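Local coordinates for protein acyl-coenzyme A thioesterase THEM4 (Rhodococcus sp., PDB 2OV9) that probably hydrolyses medium- and long-chain fatty acyl-CoA thioesters to free fatty acid and coenzyme A, as a dimeric hotdog-fold member of the THEM4/THEM5 thioesterase family, at residues Leu142-Asn146 against Ile186-Gly190; Lys151-Gln157 against Glu204-Asp209. All blocks are in the same frame, centred on the assembly; numbering follows the deposited sequence.

Interaction 1: residues Leu142-Asn146 against Ile186-Gly190; sequences LGVAN and ITTAG
Helix 131-148 is the long helix that the antiparallel sheet of the hotdog fold wraps, and here one turn of it, Leu142-Asn146, lies against strand residues Ile186-Gly190. The turn is regular alpha-helix (phi/psi near -60/-40, Asn146 N to Leu142 O 2.9 Å); the strand is extended. The axes approach to 8.4 Å at 123°, and the nearest CA atoms are those of Leu142 and Thr188, 6.1 Å apart. Along the strand, Ile186 comes first, pointing its CB at the helix and placing CG2 3.6 Å from Asn146 OD1. Thr187 turns away, to the other face of the sheet. Thr188 (chi1 -41°) is the centre: OG1 donates a 2.7 Å hydrogen bond to OD1 of Asn146 (chi1 m), while CG2 lies 3.6 Å from Leu142 CD2 and 4.1 Å from Ala145 CB. Ala189 again points its CB away, but its backbone C is 3.5 Å from Leu142 CD2. Leu142, in the mt rotamer, also reaches Gly190 N at 3.8 Å from CD2; a side chain on Gly190 would crowd that methyl. Small Ala145 leaves room for the strand. Threonine suits its place by being half polar: its methyl joins the apolar packing while its hydroxyl satisfies a buried asparagine oxygen.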
ATOM      1  N   LEU B 142      -4.393 -13.604   0.016  1.00 34.41           N
ATOM      2  CA  LEU B 142      -4.612 -14.714  -0.934  1.00 34.26           C
ATOM      3  C   LEU B 142      -3.304 -15.453  -1.219  1.00 34.38           C
ATOM      4  O   LEU B 142      -3.293 -16.680  -1.310  1.00 34.00           O
ATOM      5  CB  LEU B 142      -5.227 -14.233  -2.276  1.00 34.46           C
ATOM      6  CG  LEU B 142      -6.602 -13.542  -2.216  1.00 33.86           C
ATOM      7  CD1 LEU B 142      -7.121 -13.322  -3.625  1.00 34.12           C
ATOM      8  CD2 LEU B 142      -7.568 -14.380  -1.403  1.00 31.81           C
ATOM      9  N   GLY B 143      -2.212 -14.704  -1.361  1.00 34.02           N
ATOM     10  CA  GLY B 143      -0.876 -15.317  -1.506  1.00 33.82           C
ATOM     11  C   GLY B 143      -0.498 -16.209  -0.338  1.00 33.82           C
ATOM     12  O   GLY B 143       0.048 -17.296  -0.508  1.00 33.91           O
ATOM     13  N   VAL B 144      -0.783 -15.739   0.866  1.00 33.43           N
ATOM     14  CA  VAL B 144      -0.481 -16.495   2.057  1.00 32.97           C
ATOM     15  C   VAL B 144      -1.397 -17.707   2.150  1.00 33.42           C
ATOM     16  O   VAL B 144      -0.948 -18.789   2.536  1.00 33.32           O
ATOM     17  CB  VAL B 144      -0.624 -15.618   3.322  1.00 33.17           C
ATOM     18  CG1 VAL B 144      -0.391 -16.436   4.580  1.00 31.99           C
ATOM     19  CG2 VAL B 144       0.352 -14.443   3.270  1.00 32.32           C
ATOM     20  N   ALA B 145      -2.682 -17.530   1.824  1.00 32.70           N
ATOM     21  CA  ALA B 145      -3.628 -18.657   1.816  1.00 32.75           C
ATOM     22  C   ALA B 145      -3.177 -19.719   0.842  1.00 32.36           C
ATOM     23  O   ALA B 145      -3.263 -20.911   1.120  1.00 32.99           O
ATOM     24  CB  ALA B 145      -5.037 -18.200   1.499  1.00 30.98           C
ATOM     25  N   ASN B 146      -2.669 -19.308  -0.309  1.00 33.55           N
ATOM     26  CA  ASN B 146      -2.110 -20.287  -1.219  1.00 33.82           C
ATOM     27  C   ASN B 146      -0.901 -21.033  -0.652  1.00 34.44           C
ATOM     28  O   ASN B 146      -0.795 -22.244  -0.836  1.00 35.46           O
ATOM     29  CB  ASN B 146      -1.752 -19.645  -2.567  1.00 34.61           C
ATOM     30  CG  ASN B 146      -2.980 -19.229  -3.371  1.00 34.60           C
ATOM     31  OD1 ASN B 146      -4.071 -19.731  -3.151  1.00 34.29           O
ATOM     32  ND2 ASN B 146      -2.785 -18.349  -4.349  1.00 36.14           N
ATOM     33  N   ILE B 186      -5.054 -21.766 -10.027  1.00 40.25           N
ATOM     34  CA  ILE B 186      -5.510 -21.721  -8.648  1.00 39.36           C
ATOM     35  C   ILE B 186      -6.538 -20.617  -8.490  1.00 38.67           C
ATOM     36  O   ILE B 186      -6.339 -19.514  -8.991  1.00 38.62           O
ATOM     37  CB  ILE B 186      -4.338 -21.471  -7.691  1.00 39.46           C
ATOM     38  CG1 ILE B 186      -3.326 -22.614  -7.807  1.00 41.28           C
ATOM     39  CG2 ILE B 186      -4.852 -21.300  -6.241  1.00 39.99           C
ATOM     40  CD1 ILE B 186      -1.884 -22.161  -7.830  1.00 42.82           C
ATOM     41  N   THR B 187      -7.639 -20.932  -7.806  1.00 37.55           N
ATOM     42  CA  THR B 187      -8.628 -19.929  -7.417  1.00 36.42           C
ATOM     43  C   THR B 187      -8.635 -19.770  -5.913  1.00 35.69           C
ATOM     44  O   THR B 187      -8.755 -20.763  -5.171  1.00 35.00           O
ATOM     45  CB  THR B 187     -10.049 -20.307  -7.868  1.00 36.71           C
ATOM     46  OG1 THR B 187     -10.108 -20.296  -9.296  1.00 37.08           O
ATOM     47  CG2 THR B 187     -11.062 -19.299  -7.351  1.00 37.34           C
ATOM     48  N   THR B 188      -8.563 -18.511  -5.479  1.00 34.64           N
ATOM     49  CA  THR B 188      -8.476 -18.167  -4.079  1.00 33.88           C
ATOM     50  C   THR B 188      -9.457 -17.043  -3.758  1.00 34.09           C
ATOM     51  O   THR B 188      -9.635 -16.128  -4.567  1.00 33.58           O
ATOM     52  CB  THR B 188      -7.045 -17.729  -3.760  1.00 34.35           C
ATOM     53  OG1 THR B 188      -6.128 -18.598  -4.436  1.00 33.65           O
ATOM     54  CG2 THR B 188      -6.753 -17.776  -2.245  1.00 32.71           C
ATOM     55  N   ALA B 189     -10.079 -17.103  -2.576  1.00 34.01           N
ATOM     56  CA  ALA B 189     -11.058 -16.093  -2.165  1.00 34.10           C
ATOM     57  C   ALA B 189     -10.771 -15.566  -0.750  1.00 34.85           C
ATOM     58  O   ALA B 189     -10.159 -16.251   0.077  1.00 35.03           O
ATOM     59  CB  ALA B 189     -12.490 -16.651  -2.239  1.00 34.34           C
ATOM     60  N   GLY B 190     -11.236 -14.357  -0.466  1.00 34.96           N
ATOM     61  CA  GLY B 190     -11.006 -13.766   0.852  1.00 36.13           C
ATOM     62  C   GLY B 190     -11.939 -12.601   1.048  1.00 36.44           C
ATOM     63  O   GLY B 190     -12.673 -12.211   0.128  1.00 35.98           O
TER

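Interaction 2: residues Lys151-Gln157 against Glu204-Asp209; sequences KAGMTAQ and EGLFVD
A classic beta bulge interrupts the antiparallel pairing of Met154-Gln157 with Glu204-Val208, where Ala156 and Gln157 both face Leu206. The strand axes approach to 4.6 Å at 131°. Met154, a selenomethionine, forms a hydrogen-bonded pair with Val208: N to Val208 O and O from Val208 N, both 3.0 Å. Thr155 and Phe207 follow as a non-hydrogen-bonded pair, CA atoms 4.7 Å apart. Leu206 O then accepts Ala156 N at 2.9 Å and, weakly, Gln157 N at 3.4 Å, while Leu206 N donates to Gln157 O at 2.9 Å. The extra residue is accommodated by Ala156, whose phi/psi of -110/-44 leaves the extended region; its small CB packs 4.0 Å from Val208 CG2. Gly153 has its CA 3.2 Å from Val208 O, a CA-H...O contact, and a CB there would clash with Phe207. Phe207 (chi1 m) shares a face with Thr155, whose OG1 lies 3.4 Å from its CE1; Leu206, Val208 and Gln157 take the other. Phe207 packs beneath Leu142 and Asn146 of helix 131-148, strand 185-194 flanks 199-208 on its other edge, and Gln157 pairs with a strand of the second subunit, carrying the sheet across the dimer interface.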
ATOM      1  N   LYS B 151       0.199 -24.558  -2.135  1.00 42.89           N
ATOM      2  CA  LYS B 151       0.267 -24.216  -3.555  1.00 44.36           C
ATOM      3  C   LYS B 151       0.989 -22.892  -3.783  1.00 45.06           C
ATOM      4  O   LYS B 151       1.215 -22.111  -2.861  1.00 45.56           O
ATOM      5  CB  LYS B 151      -1.136 -24.181  -4.171  1.00 44.60           C
ATOM      6  CG  LYS B 151      -1.743 -25.555  -4.484  1.00 45.76           C
ATOM      7  CD  LYS B 151      -1.026 -26.273  -5.654  1.00 46.94           C
ATOM      8  CE  LYS B 151      -1.441 -25.731  -7.033  1.00 46.96           C
ATOM      9  NZ  LYS B 151      -0.673 -26.320  -8.201  1.00 47.52           N
ATOM     10  N   ALA B 152       1.369 -22.658  -5.023  1.00 45.74           N
ATOM     11  CA  ALA B 152       2.142 -21.487  -5.384  1.00 46.42           C
ATOM     12  C   ALA B 152       1.626 -21.071  -6.725  1.00 46.52           C
ATOM     13  O   ALA B 152       1.481 -21.913  -7.606  1.00 47.26           O
ATOM     14  CB  ALA B 152       3.615 -21.859  -5.514  1.00 46.47           C
ATOM     15  N   GLY B 153       1.375 -19.785  -6.903  1.00 46.51           N
ATOM     16  CA  GLY B 153       1.041 -19.284  -8.228  1.00 46.67           C
ATOM     17  C   GLY B 153       1.260 -17.798  -8.358  1.00 46.98           C
ATOM     18  O   GLY B 153       1.091 -17.063  -7.380  1.00 47.07           O
HETATM   19  N   MSE B 154       1.675 -17.375  -9.557  1.00 47.41           N
HETATM   20  CA  MSE B 154       1.757 -15.965  -9.959  0.50 47.80           C
HETATM   21  C   MSE B 154       0.360 -15.379 -10.026  1.00 46.82           C
HETATM   22  O   MSE B 154      -0.550 -16.045 -10.521  1.00 46.97           O
HETATM   23  CB  MSE B 154       2.330 -15.861 -11.372  0.50 47.41           C
HETATM   24  CG  MSE B 154       3.813 -15.692 -11.487  0.50 48.52           C
HETATM   25 SE   MSE B 154       4.203 -15.215 -13.338  0.50 50.84          SE
HETATM   26  CE  MSE B 154       3.720 -13.322 -13.289  0.50 49.74           C
ATOM     27  N   THR B 155       0.179 -14.142  -9.579  1.00 45.90           N
ATOM     28  CA  THR B 155      -1.144 -13.527  -9.652  1.00 44.61           C
ATOM     29  C   THR B 155      -1.487 -13.286 -11.123  1.00 43.36           C
ATOM     30  O   THR B 155      -0.654 -12.787 -11.886  1.00 42.28           O
ATOM     31  CB  THR B 155      -1.230 -12.218  -8.832  1.00 44.88           C
ATOM     32  OG1 THR B 155      -0.692 -12.430  -7.519  1.00 46.83           O
ATOM     33  CG2 THR B 155      -2.682 -11.765  -8.674  1.00 45.52           C
ATOM     34  N   ALA B 156      -2.694 -13.683 -11.517  1.00 41.94           N
ATOM     35  CA  ALA B 156      -3.188 -13.451 -12.886  1.00 40.28           C
ATOM     36  C   ALA B 156      -4.323 -12.406 -12.952  1.00 39.46           C
ATOM     37  O   ALA B 156      -4.338 -11.553 -13.849  1.00 39.83           O
ATOM     38  CB  ALA B 156      -3.639 -14.760 -13.510  1.00 40.32           C
ATOM     39  N   GLN B 157      -5.274 -12.502 -12.019  1.00 38.78           N
ATOM     40  CA  GLN B 157      -6.418 -11.592 -11.967  0.50 38.58           C
ATOM     41  C   GLN B 157      -6.934 -11.473 -10.546  1.00 38.72           C
ATOM     42  O   GLN B 157      -6.980 -12.455  -9.807  1.00 38.78           O
ATOM     43  CB  GLN B 157      -7.568 -12.046 -12.876  0.50 38.55           C
ATOM     44  CG  GLN B 157      -8.447 -10.882 -13.349  0.50 38.94           C
ATOM     45  CD  GLN B 157      -9.922 -11.221 -13.468  0.50 39.77           C
ATOM     46  OE1 GLN B 157     -10.341 -11.950 -14.367  0.50 40.32           O
ATOM     47  NE2 GLN B 157     -10.727 -10.656 -12.576  0.50 39.78           N
ATOM     48  N   GLU B 204     -11.927 -12.295  -5.216  1.00 37.15           N
ATOM     49  CA  GLU B 204     -11.632 -13.557  -5.899  0.50 38.28           C
ATOM     50  C   GLU B 204     -10.357 -13.353  -6.724  1.00 38.59           C
ATOM     51  O   GLU B 204     -10.328 -12.451  -7.587  1.00 38.32           O
ATOM     52  CB  GLU B 204     -12.764 -13.936  -6.865  0.50 38.31           C
ATOM     53  CG  GLU B 204     -14.034 -14.518  -6.241  0.50 39.06           C
ATOM     54  CD  GLU B 204     -15.145 -14.799  -7.264  0.50 39.31           C
ATOM     55  OE1 GLU B 204     -14.854 -14.950  -8.479  0.50 40.33           O
ATOM     56  OE2 GLU B 204     -16.325 -14.870  -6.847  0.50 40.65           O
ATOM     57  N   GLY B 205      -9.334 -14.175  -6.491  1.00 38.88           N
ATOM     58  CA  GLY B 205      -8.098 -14.117  -7.296  1.00 39.82           C
ATOM     59  C   GLY B 205      -7.835 -15.408  -8.045  1.00 40.79           C
ATOM     60  O   GLY B 205      -8.188 -16.503  -7.588  1.00 40.36           O
ATOM     61  N   LEU B 206      -7.217 -15.260  -9.209  1.00 41.60           N
ATOM     62  CA  LEU B 206      -6.826 -16.375 -10.045  1.00 42.43           C
ATOM     63  C   LEU B 206      -5.318 -16.372 -10.107  1.00 43.00           C
ATOM     64  O   LEU B 206      -4.689 -15.316 -10.275  1.00 42.91           O
ATOM     65  CB  LEU B 206      -7.426 -16.242 -11.447  1.00 43.14           C
ATOM     66  CG  LEU B 206      -8.958 -16.184 -11.553  1.00 44.53           C
ATOM     67  CD1 LEU B 206      -9.397 -15.873 -12.987  1.00 46.24           C
ATOM     68  CD2 LEU B 206      -9.613 -17.491 -11.058  1.00 46.94           C
ATOM     69  N   PHE B 207      -4.735 -17.557  -9.953  1.00 43.33           N
ATOM     70  CA  PHE B 207      -3.291 -17.693  -9.884  1.00 43.89           C
ATOM     71  C   PHE B 207      -2.845 -18.797 -10.836  1.00 44.50           C
ATOM     72  O   PHE B 207      -3.657 -19.617 -11.274  1.00 44.18           O
ATOM     73  CB  PHE B 207      -2.846 -17.987  -8.446  1.00 44.03           C
ATOM     74  CG  PHE B 207      -3.175 -16.889  -7.465  1.00 43.92           C
ATOM     75  CD1 PHE B 207      -2.213 -15.947  -7.111  1.00 44.64           C
ATOM     76  CD2 PHE B 207      -4.437 -16.797  -6.894  1.00 44.61           C
ATOM     77  CE1 PHE B 207      -2.505 -14.926  -6.209  1.00 44.42           C
ATOM     78  CE2 PHE B 207      -4.755 -15.769  -5.979  1.00 43.03           C
ATOM     79  CZ  PHE B 207      -3.791 -14.842  -5.630  1.00 44.37           C
ATOM     80  N   VAL B 208      -1.558 -18.806 -11.164  1.00 45.43           N
ATOM     81  CA  VAL B 208      -1.008 -19.804 -12.078  1.00 46.68           C
ATOM     82  C   VAL B 208       0.278 -20.405 -11.505  1.00 47.73           C
ATOM     83  O   VAL B 208       1.282 -19.700 -11.378  1.00 48.07           O
ATOM     84  CB  VAL B 208      -0.727 -19.200 -13.478  1.00 46.31           C
ATOM     85  CG1 VAL B 208      -0.426 -20.302 -14.518  1.00 46.31           C
ATOM     86  CG2 VAL B 208      -1.898 -18.336 -13.942  1.00 46.53           C
ATOM     87  N   ASP B 209       0.200 -21.684 -11.118  1.00 48.83           N
ATOM     88  CA  ASP B 209       1.350 -22.609 -10.895  1.00 50.23           C
ATOM     89  C   ASP B 209       1.161 -23.583  -9.726  1.00 50.56           C
ATOM     90  O   ASP B 209       2.041 -24.406  -9.437  1.00 51.06           O
ATOM     91  CB  ASP B 209       2.701 -21.890 -10.787  1.00 50.52           C
ATOM     92  CG  ASP B 209       3.359 -21.706 -12.124  1.00 52.45           C
ATOM     93  OD1 ASP B 209       2.918 -22.381 -13.086  1.00 55.06           O
ATOM     94  OD2 ASP B 209       4.310 -20.896 -12.223  1.00 53.95           O
TER

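Interactions 1 and 2, their centres about 8 Å apart, share one antiparallel sheet: strands 185-194 and 199-208 are neighbours, joined where Ile186 O meets Phe207 N at 2.7 Å and Thr188 O meets Gly205 N at 2.8 Å, both probable hydrogen bonds. Phe207 links them most directly, since its side chain, on the helix-facing side of interaction 2, touches Leu142, Asn146 and Thr188 of interaction 1. On the opposite face, Thr187 OG1 lies 3.3 Å from Leu206 CD2. In sequence the segments alternate, helix 131-148 leading into strand 154-162, and 185-194 into 199-208. Interaction 1 is thus the buried helix-to-sheet layer, and interaction 2 extends the sheet toward the second subunit.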